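Local coordinates for stage II sporulation E family protein (Thermanaerovibrio acidaminovorans, PDB 3RNR) that is of unknown function but belongs to the PP2C family and is probably a protein phosphatase of the stage II sporulation E type, at residues Gly64-Val76 and Met132-Glu144. Numbering follows the deposited sequence. Where two conformers were deposited one is given.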
loop_
_atom_site.group_PDB
_atom_site.type_symbol
_atom_site.label_atom_id
_atom_site.label_comp_id
_atom_site.label_asym_id
_atom_site.label_seq_id
_atom_site.Cartn_x
_atom_site.Cartn_y
_atom_site.Cartn_z
ATOM N N GLY B 64 -2.122 -20.303 17.353
ATOM C CA GLY B 64 -3.053 -19.760 18.321
ATOM C C GLY B 64 -4.082 -20.788 18.759
ATOM O O GLY B 64 -4.945 -20.489 19.580
ATOM N N GLY B 65 -3.999 -21.995 18.201
ATOM C CA GLY B 65 -4.996 -23.033 18.444
ATOM C C GLY B 65 -6.382 -22.686 17.924
ATOM O O GLY B 65 -7.371 -23.332 18.264
ATOM N N ILE B 66 -6.447 -21.601 17.157
ATOM C CA ILE B 66 -7.669 -21.076 16.540
ATOM C C ILE B 66 -7.987 -21.388 15.054
ATOM O O ILE B 66 -8.807 -20.689 14.460
ATOM C CB ILE B 66 -7.914 -19.589 16.872
ATOM C CG1 ILE B 66 -6.732 -18.727 16.445
ATOM C CG2 ILE B 66 -8.173 -19.422 18.363
ATOM C CD1 ILE B 66 -6.978 -17.252 16.693
ATOM N N LEU B 67 -7.239 -22.282 14.411
ATOM C CA LEU B 67 -7.403 -22.486 12.967
ATOM C C LEU B 67 -8.855 -22.714 12.574
ATOM O O LEU B 67 -9.545 -23.537 13.163
ATOM C CB LEU B 67 -6.564 -23.667 12.486
ATOM C CG LEU B 67 -6.675 -23.992 10.991
ATOM C CD1 LEU B 67 -6.203 -22.814 10.144
ATOM C CD2 LEU B 67 -5.879 -25.254 10.646
ATOM N N GLY B 68 -9.319 -21.968 11.574
ATOM C CA GLY B 68 -10.678 -22.121 11.089
ATOM C C GLY B 68 -11.658 -21.242 11.835
ATOM O O GLY B 68 -12.793 -21.072 11.414
ATOM N N ARG B 69 -11.226 -20.714 12.975
ATOM C CA ARG B 69 -12.081 -19.839 13.776
ATOM C C ARG B 69 -11.791 -18.341 13.634
ATOM O O ARG B 69 -12.434 -17.508 14.286
ATOM C CB ARG B 69 -12.066 -20.278 15.245
ATOM C CG ARG B 69 -12.735 -21.626 15.468
ATOM C CD ARG B 69 -13.179 -21.780 16.917
ATOM N NE ARG B 69 -12.047 -21.860 17.829
ATOM C CZ ARG B 69 -12.109 -21.562 19.122
ATOM N NH1 ARG B 69 -11.025 -21.669 19.875
ATOM N NH2 ARG B 69 -13.250 -21.151 19.659
ATOM N N THR B 70 -10.816 -18.010 12.791
ATOM C CA THR B 70 -10.423 -16.628 12.548
ATOM C C THR B 70 -10.091 -16.539 11.050
ATOM O O THR B 70 -9.656 -17.514 10.447
ATOM C CB THR B 70 -9.179 -16.233 13.394
ATOM O OG1 THR B 70 -8.783 -14.876 13.108
ATOM C CG2 THR B 70 -8.022 -17.173 13.120
ATOM N N GLY B 71 -10.293 -15.386 10.440
ATOM C CA GLY B 71 -10.016 -15.293 9.017
ATOM C C GLY B 71 -10.265 -13.922 8.443
ATOM O O GLY B 71 -10.701 -13.018 9.152
ATOM N N ALA B 72 -10.000 -13.769 7.146
ATOM C CA ALA B 72 -10.236 -12.501 6.478
ATOM C C ALA B 72 -10.695 -12.785 5.062
ATOM O O ALA B 72 -10.516 -13.892 4.566
ATOM C CB ALA B 72 -8.942 -11.664 6.467
ATOM N N THR B 73 -11.280 -11.788 4.408
ATOM C CA THR B 73 -11.613 -11.905 2.987
ATOM C C THR B 73 -10.765 -10.846 2.303
ATOM O O THR B 73 -10.312 -9.903 2.957
ATOM C CB THR B 73 -13.097 -11.614 2.711
ATOM O OG1 THR B 73 -13.430 -10.321 3.237
ATOM C CG2 THR B 73 -13.966 -12.657 3.405
HETATM N N MSE B 74 -10.494 -11.012 1.016
HETATM C CA MSE B 74 -9.653 -10.025 0.344
HETATM C C MSE B 74 -9.869 -10.038 -1.161
HETATM O O MSE B 74 -10.364 -11.016 -1.713
HETATM C CB MSE B 74 -8.180 -10.308 0.663
HETATM C CG MSE B 74 -7.661 -11.607 0.058
HETATM SE SE MSE B 74 -5.798 -11.934 0.507
HETATM C CE MSE B 74 -5.001 -10.463 -0.488
ATOM N N ALA B 75 -9.494 -8.947 -1.820
ATOM C CA ALA B 75 -9.446 -8.926 -3.269
ATOM C C ALA B 75 -8.194 -8.155 -3.653
ATOM O O ALA B 75 -7.842 -7.174 -2.997
ATOM C CB ALA B 75 -10.694 -8.256 -3.846
ATOM N N VAL B 76 -7.528 -8.599 -4.710
ATOM C CA VAL B 76 -6.255 -8.000 -5.103
ATOM C C VAL B 76 -6.131 -7.967 -6.628
ATOM O O VAL B 76 -6.622 -8.865 -7.326
ATOM C CB VAL B 76 -5.076 -8.765 -4.457
ATOM C CG1 VAL B 76 -5.246 -10.257 -4.646
ATOM C CG2 VAL B 76 -3.751 -8.294 -5.031
HETATM N N MSE B 132 -23.569 -16.720 3.829
HETATM C CA MSE B 132 -22.530 -17.386 4.599
HETATM C C MSE B 132 -21.318 -17.614 3.713
HETATM O O MSE B 132 -21.444 -18.171 2.627
HETATM C CB MSE B 132 -23.029 -18.732 5.115
HETATM C CG MSE B 132 -23.937 -18.643 6.320
HETATM SE SE MSE B 132 -23.040 -17.980 7.919
HETATM C CE MSE B 132 -21.513 -19.185 7.943
ATOM N N ILE B 133 -20.150 -17.191 4.187
ATOM C CA ILE B 133 -18.909 -17.303 3.413
ATOM C C ILE B 133 -18.375 -18.726 3.368
ATOM O O ILE B 133 -18.268 -19.392 4.398
ATOM C CB ILE B 133 -17.804 -16.430 4.013
ATOM C CG1 ILE B 133 -18.257 -14.976 4.068
ATOM C CG2 ILE B 133 -16.497 -16.574 3.191
ATOM C CD1 ILE B 133 -18.646 -14.450 2.752
ATOM N N THR B 134 -18.141 -19.226 2.163
ATOM C CA THR B 134 -17.575 -20.563 1.986
ATOM C C THR B 134 -16.068 -20.661 1.737
ATOM O O THR B 134 -15.505 -21.762 1.740
ATOM C CB THR B 134 -18.300 -21.281 0.857
ATOM O OG1 THR B 134 -18.132 -20.521 -0.339
ATOM C CG2 THR B 134 -19.789 -21.354 1.178
ATOM N N SER B 135 -15.424 -19.528 1.473
ATOM C CA SER B 135 -13.980 -19.514 1.263
ATOM C C SER B 135 -13.423 -18.225 1.855
ATOM O O SER B 135 -13.973 -17.164 1.610
ATOM C CB SER B 135 -13.646 -19.628 -0.228
ATOM O OG SER B 135 -12.254 -19.874 -0.401
ATOM N N PHE B 136 -12.362 -18.317 2.655
ATOM C CA PHE B 136 -11.781 -17.131 3.291
ATOM C C PHE B 136 -10.319 -17.410 3.586
ATOM O O PHE B 136 -9.899 -18.573 3.620
ATOM C CB PHE B 136 -12.537 -16.740 4.585
ATOM C CG PHE B 136 -12.510 -17.804 5.662
ATOM C CD1 PHE B 136 -11.488 -17.830 6.606
ATOM C CD2 PHE B 136 -13.512 -18.769 5.737
ATOM C CE1 PHE B 136 -11.455 -18.816 7.616
ATOM C CE2 PHE B 136 -13.495 -19.762 6.742
ATOM C CZ PHE B 136 -12.459 -19.780 7.676
ATOM N N ILE B 137 -9.548 -16.346 3.793
ATOM C CA ILE B 137 -8.136 -16.477 4.086
ATOM C C ILE B 137 -8.040 -16.938 5.527
ATOM O O ILE B 137 -8.516 -16.251 6.444
ATOM C CB ILE B 137 -7.390 -15.121 3.931
ATOM C CG1 ILE B 137 -7.644 -14.513 2.544
ATOM C CG2 ILE B 137 -5.893 -15.301 4.175
ATOM C CD1 ILE B 137 -7.129 -15.411 1.388
ATOM N N GLY B 138 -7.393 -18.083 5.727
ATOM C CA GLY B 138 -7.360 -18.738 7.023
ATOM C C GLY B 138 -8.217 -19.991 7.097
ATOM O O GLY B 138 -8.232 -20.695 8.116
ATOM N N ILE B 139 -8.924 -20.300 6.019
ATOM C CA ILE B 139 -9.746 -21.512 6.013
ATOM C C ILE B 139 -8.814 -22.732 6.074
ATOM O O ILE B 139 -7.685 -22.676 5.594
ATOM C CB ILE B 139 -10.654 -21.557 4.764
ATOM C CG1 ILE B 139 -11.732 -22.640 4.904
ATOM C CG2 ILE B 139 -9.809 -21.731 3.506
ATOM C CD1 ILE B 139 -12.808 -22.579 3.805
ATOM N N GLU B 140 -9.265 -23.832 6.668
ATOM C CA GLU B 140 -8.348 -24.951 6.899
ATOM C C GLU B 140 -7.620 -25.419 5.630
ATOM O O GLU B 140 -6.425 -25.697 5.652
ATOM C CB GLU B 140 -9.067 -26.119 7.586
ATOM C CG GLU B 140 -8.191 -27.337 7.770
ATOM C CD GLU B 140 -8.928 -28.490 8.423
ATOM O OE1 GLU B 140 -8.600 -29.654 8.109
ATOM O OE2 GLU B 140 -9.830 -28.232 9.249
ATOM N N ASN B 141 -8.352 -25.527 4.531
ATOM C CA ASN B 141 -7.762 -25.878 3.245
ATOM C C ASN B 141 -8.332 -24.940 2.187
ATOM O O ASN B 141 -9.514 -25.022 1.895
ATOM C CB ASN B 141 -8.144 -27.332 2.920
ATOM C CG ASN B 141 -7.495 -27.849 1.651
ATOM O OD1 ASN B 141 -6.460 -27.342 1.213
ATOM N ND2 ASN B 141 -8.101 -28.877 1.055
ATOM N N LEU B 142 -7.519 -24.088 1.563
ATOM C CA LEU B 142 -8.119 -23.086 0.690
ATOM C C LEU B 142 -8.148 -23.689 -0.704
ATOM O O LEU B 142 -7.107 -23.911 -1.314
ATOM C CB LEU B 142 -7.247 -21.818 0.697
ATOM C CG LEU B 142 -7.607 -20.722 -0.300
ATOM C CD1 LEU B 142 -8.987 -20.168 0.053
ATOM C CD2 LEU B 142 -6.544 -19.582 -0.346
ATOM N N THR B 143 -9.332 -24.079 -1.157
ATOM C CA THR B 143 -9.474 -24.583 -2.522
ATOM C C THR B 143 -10.158 -23.673 -3.525
ATOM O O THR B 143 -10.066 -23.898 -4.727
ATOM C CB THR B 143 -10.268 -25.881 -2.501
ATOM O OG1 THR B 143 -11.535 -25.628 -1.882
ATOM C CG2 THR B 143 -9.522 -26.934 -1.688
ATOM N N GLU B 144 -10.785 -22.608 -3.049
ATOM C CA GLU B 144 -11.617 -21.809 -3.943
ATOM C C GLU B 144 -11.119 -20.383 -3.945
ATOM O O GLU B 144 -11.287 -19.669 -2.958
ATOM C CB GLU B 144 -13.097 -21.838 -3.506
ATOM C CG GLU B 144 -13.740 -23.233 -3.535
ATOM C CD GLU B 144 -13.632 -23.906 -4.900
ATOM O OE1 GLU B 144 -14.034 -23.288 -5.916
ATOM O OE2 GLU B 144 -13.138 -25.055 -4.956
HETATM O O HOH W 1 -8.039 -19.761 10.611
#
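A single antiparallel beta bridge joins Ala72, at the start of strand 72-80, to Ile137 in the long loop between helix 113-119 and strand 146-153. The pair is hydrogen-bonded in both directions. Ile137 N gives the shorter bond, 2.7 Å to Ala72 O. Ala72 N returns a bond of 3.0 Å to Ile137 O. The bridge is single, and the loop turns at this point in a type II turn from Phe136 to Ile139. Gly138 takes positive phi in this turn and lies close to Gly71.

The Phe136 ring lies obliquely along the backbone of Gly68 to Gly71. Its CG sits between the backbone N and the carbonyl carbon (chi1 61°). This brings CD1 within 3.8 Å of Gly71 CA and CE1 within 3.6 Å of Thr70 O, with Gly71 CA lying against the ring. Ile139 CB, from the same turn, lies over the centre of one ring face. Ile137 crosses Met74, a selenomethionine, at about a right angle, with CG1 3.8 Å from SE. At the other end, one water accepts from Gly68 N and donates to Thr70 O and Gly138 O, linking the two backbones. Leu67 CD1 touches Gly138 O at 3.6 Å.

Gln54 of helix 46-63 holds the turn through Gly138 N and Ile139 O. Met74 packs on Ala53 of that helix and Val16 of strand 10-18, while Ile137 rests on Val91 of strand 85-91. Within the alpha-beta-alpha sandwich of the PP2C family, this is loop packing on the antiparallel sheet and helix 46-63.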